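Local coordinates for plastocyanin (Adiantum capillus-veneris, PDB 1KDJ), which carries electrons between the cytochrome b6-f complex and P700 of photosystem I, using a single bound copper ion, at residues I39-P44 with F73-S78. Numbering follows the deposited sequence.
Sequences IVFDIP and FKAKVS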
ATOM      1  N   ILE A  39       4.071   3.042   0.694  1.00 13.47           N
ATOM      2  CA  ILE A  39       2.895   2.286   1.125  1.00 13.64           C
ATOM      3  C   ILE A  39       3.281   1.582   2.418  1.00 11.45           C
ATOM      4  O   ILE A  39       4.217   0.785   2.386  1.00 12.04           O
ATOM      5  CB  ILE A  39       2.473   1.157   0.121  1.00 17.37           C
ATOM      6  CG1 ILE A  39       2.166   1.742  -1.284  1.00 20.42           C
ATOM      7  CG2 ILE A  39       1.239   0.407   0.706  1.00 15.18           C
ATOM      8  CD1 ILE A  39       3.376   1.968  -2.234  1.00 22.58           C
ATOM      9  N   VAL A  40       2.530   1.862   3.449  1.00 12.24           N
ATOM     10  CA  VAL A  40       2.699   1.253   4.755  1.00 15.47           C
ATOM     11  C   VAL A  40       1.328   0.796   5.209  1.00 14.27           C
ATOM     12  O   VAL A  40       0.369   1.570   5.200  1.00 14.93           O
ATOM     13  CB  VAL A  40       3.291   2.293   5.781  1.00 14.40           C
ATOM     14  CG1 VAL A  40       3.430   1.683   7.170  1.00 15.68           C
ATOM     15  CG2 VAL A  40       4.661   2.717   5.316  1.00 14.40           C
ATOM     16  N   PHE A  41       1.248  -0.459   5.689  1.00 16.57           N
ATOM     17  CA  PHE A  41       0.004  -1.006   6.206  1.00 14.86           C
ATOM     18  C   PHE A  41      -0.216  -0.660   7.647  1.00 16.60           C
ATOM     19  O   PHE A  41       0.732  -0.680   8.418  1.00 18.17           O
ATOM     20  CB  PHE A  41      -0.020  -2.546   6.055  1.00 15.56           C
ATOM     21  CG  PHE A  41      -0.454  -2.982   4.656  1.00 14.55           C
ATOM     22  CD1 PHE A  41      -1.804  -3.103   4.380  1.00 16.74           C
ATOM     23  CD2 PHE A  41       0.473  -3.189   3.672  1.00 12.98           C
ATOM     24  CE1 PHE A  41      -2.210  -3.432   3.103  1.00 15.02           C
ATOM     25  CE2 PHE A  41       0.056  -3.514   2.400  1.00 15.78           C
ATOM     26  CZ  PHE A  41      -1.280  -3.634   2.114  1.00 15.00           C
ATOM     27  N   ASP A  42      -1.428  -0.306   8.023  1.00 18.11           N
ATOM     28  CA  ASP A  42      -1.838  -0.151   9.405  1.00 22.81           C
ATOM     29  C   ASP A  42      -1.944  -1.534  10.046  1.00 24.27           C
ATOM     30  O   ASP A  42      -2.443  -2.469   9.411  1.00 23.20           O
ATOM     31  CB  ASP A  42      -3.192   0.440   9.517  1.00 27.53           C
ATOM     32  CG  ASP A  42      -3.266   1.774  10.209  1.00 33.81           C
ATOM     33  OD1 ASP A  42      -2.518   2.040  11.156  1.00 39.23           O
ATOM     34  OD2 ASP A  42      -4.104   2.560   9.787  1.00 38.41           O
ATOM     35  N   ILE A  43      -1.531  -1.736  11.290  1.00 25.19           N
ATOM     36  CA  ILE A  43      -1.647  -3.059  11.912  1.00 27.05           C
ATOM     37  C   ILE A  43      -2.914  -2.984  12.745  1.00 27.80           C
ATOM     38  O   ILE A  43      -2.973  -2.102  13.598  1.00 27.53           O
ATOM     39  CB  ILE A  43      -0.458  -3.382  12.847  1.00 27.65           C
ATOM     40  CG1 ILE A  43       0.890  -3.183  12.159  1.00 26.40           C
ATOM     41  CG2 ILE A  43      -0.645  -4.819  13.345  1.00 27.06           C
ATOM     42  CD1 ILE A  43       1.142  -4.037  10.927  1.00 26.01           C
ATOM     43  N   PRO A  44      -3.965  -3.799  12.563  1.00 29.24           N
ATOM     44  CA  PRO A  44      -5.180  -3.714  13.350  1.00 31.65           C
ATOM     45  C   PRO A  44      -4.870  -4.012  14.819  1.00 34.09           C
ATOM     46  O   PRO A  44      -3.976  -4.797  15.176  1.00 33.60           O
ATOM     47  CB  PRO A  44      -6.102  -4.707  12.700  1.00 31.59           C
ATOM     48  CG  PRO A  44      -5.510  -4.939  11.326  1.00 31.12           C
ATOM     49  CD  PRO A  44      -4.026  -4.912  11.634  1.00 30.03           C
ATOM     50  N   PHE A  73       6.498  -1.405  -5.961  1.00 23.55           N
ATOM     51  CA  PHE A  73       6.580  -2.160  -4.717  1.00 20.62           C
ATOM     52  C   PHE A  73       5.522  -3.252  -4.799  1.00 21.10           C
ATOM     53  O   PHE A  73       4.373  -2.962  -5.120  1.00 19.29           O
ATOM     54  CB  PHE A  73       6.251  -1.287  -3.539  1.00 19.50           C
ATOM     55  CG  PHE A  73       6.237  -2.022  -2.208  1.00 19.22           C
ATOM     56  CD1 PHE A  73       7.380  -2.678  -1.779  1.00 20.09           C
ATOM     57  CD2 PHE A  73       5.085  -2.021  -1.456  1.00 18.24           C
ATOM     58  CE1 PHE A  73       7.370  -3.347  -0.577  1.00 17.94           C
ATOM     59  CE2 PHE A  73       5.090  -2.689  -0.257  1.00 19.28           C
ATOM     60  CZ  PHE A  73       6.221  -3.346   0.173  1.00 17.20           C
ATOM     61  N   LYS A  74       5.849  -4.479  -4.408  1.00 22.00           N
ATOM     62  CA  LYS A  74       4.934  -5.615  -4.495  1.00 23.78           C
ATOM     63  C   LYS A  74       4.675  -6.168  -3.090  1.00 23.70           C
ATOM     64  O   LYS A  74       5.647  -6.400  -2.346  1.00 23.75           O
ATOM     65  CB  LYS A  74       5.607  -6.620  -5.400  1.00 25.12           C
ATOM     66  CG  LYS A  74       4.723  -7.734  -5.906  1.00 29.99           C
ATOM     67  CD  LYS A  74       5.392  -8.356  -7.128  1.00 33.56           C
ATOM     68  CE  LYS A  74       5.398  -7.345  -8.286  1.00 36.55           C
ATOM     69  NZ  LYS A  74       5.525  -8.013  -9.576  1.00 39.57           N
ATOM     70  N   ALA A  75       3.408  -6.297  -2.704  1.00 21.09           N
ATOM     71  CA  ALA A  75       3.012  -6.783  -1.389  1.00 20.59           C
ATOM     72  C   ALA A  75       2.133  -8.048  -1.543  1.00 21.10           C
ATOM     73  O   ALA A  75       1.346  -8.128  -2.504  1.00 18.56           O
ATOM     74  CB  ALA A  75       2.191  -5.743  -0.666  1.00 18.03           C
ATOM     75  N   LYS A  76       2.256  -9.057  -0.660  1.00 20.39           N
ATOM     76  CA  LYS A  76       1.430 -10.275  -0.664  1.00 19.16           C
ATOM     77  C   LYS A  76       0.909 -10.462   0.752  1.00 19.17           C
ATOM     78  O   LYS A  76       1.692 -10.406   1.711  1.00 18.72           O
ATOM     79  CB  LYS A  76       2.235 -11.509  -1.020  1.00 19.57           C
ATOM     80  CG  LYS A  76       2.465 -11.741  -2.479  1.00 23.12           C
ATOM     81  CD  LYS A  76       3.613 -12.698  -2.570  1.00 26.78           C
ATOM     82  CE  LYS A  76       3.560 -13.511  -3.847  1.00 33.15           C
ATOM     83  NZ  LYS A  76       2.603 -14.593  -3.672  1.00 38.84           N
ATOM     84  N   VAL A  77      -0.398 -10.578   0.935  1.00 16.50           N
ATOM     85  CA  VAL A  77      -1.024 -10.824   2.217  1.00 17.62           C
ATOM     86  C   VAL A  77      -1.934 -12.067   1.993  1.00 21.14           C
ATOM     87  O   VAL A  77      -2.733 -12.200   1.032  1.00 19.90           O
ATOM     88  CB  VAL A  77      -1.851  -9.610   2.660  1.00 14.80           C
ATOM     89  CG1 VAL A  77      -2.516  -9.931   4.000  1.00 15.04           C
ATOM     90  CG2 VAL A  77      -0.964  -8.359   2.824  1.00 15.84           C
ATOM     91  N   SER A  78      -1.639 -13.085   2.801  1.00 21.73           N
ATOM     92  CA  SER A  78      -2.371 -14.350   2.790  1.00 23.33           C
ATOM     93  C   SER A  78      -3.599 -14.406   3.695  1.00 21.80           C
ATOM     94  O   SER A  78      -4.504 -15.180   3.379  1.00 25.25           O
ATOM     95  CB  SER A  78      -1.404 -15.492   3.181  1.00 24.59           C
ATOM     96  OG  SER A  78      -0.125 -15.426   2.547  1.00 30.96           O
TER
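Ile39 faces Phe73 and Phe41 faces Ala75 across the core of the cupredoxin β-sandwich, where an edge strand of one sheet (40-41) looks onto an edge strand of the other (72-75). No hydrogen bond joins the segments; the contact is loose apolar packing. CB of Ile39 lies 4.4 Å from CD2 of Phe73, approaching the ring obliquely, and CD1 of Ile39 is 4.4 Å from the same CD2. Phe73 has its CG anti to the backbone N (chi1 177°), which carries the ring forward alongside Ala75, with CE2 of Phe73 4.2 Å from CB of Ala75. That methyl also meets the Phe41 ring, again obliquely.

Beyond this first shell, backbone bonds fix each strand in its own sheet: Val40 pairs with Tyr86 and Asp42 with Thr84, while Phe73 pairs with Phe29 and Ala75 with Val27. Phe41 N also bonds to Ser59 OG. Phe29, on strand 27-31, touches both Ile39 and Phe73, and Tyr83, on strand 81-86, touches both Phe41 and Val77, so each bridges side chains of the two segments. The Ile39 side chain is about 8 Å from the copper and about 6 Å from that of the ligand His37, so the Ile39 end of the contact lies near the metal site. On the Phe41 ring, CE2 sits 4.4 Å from CB of Ala75, and CZ lies 4.8 Å from CG2 of Val77.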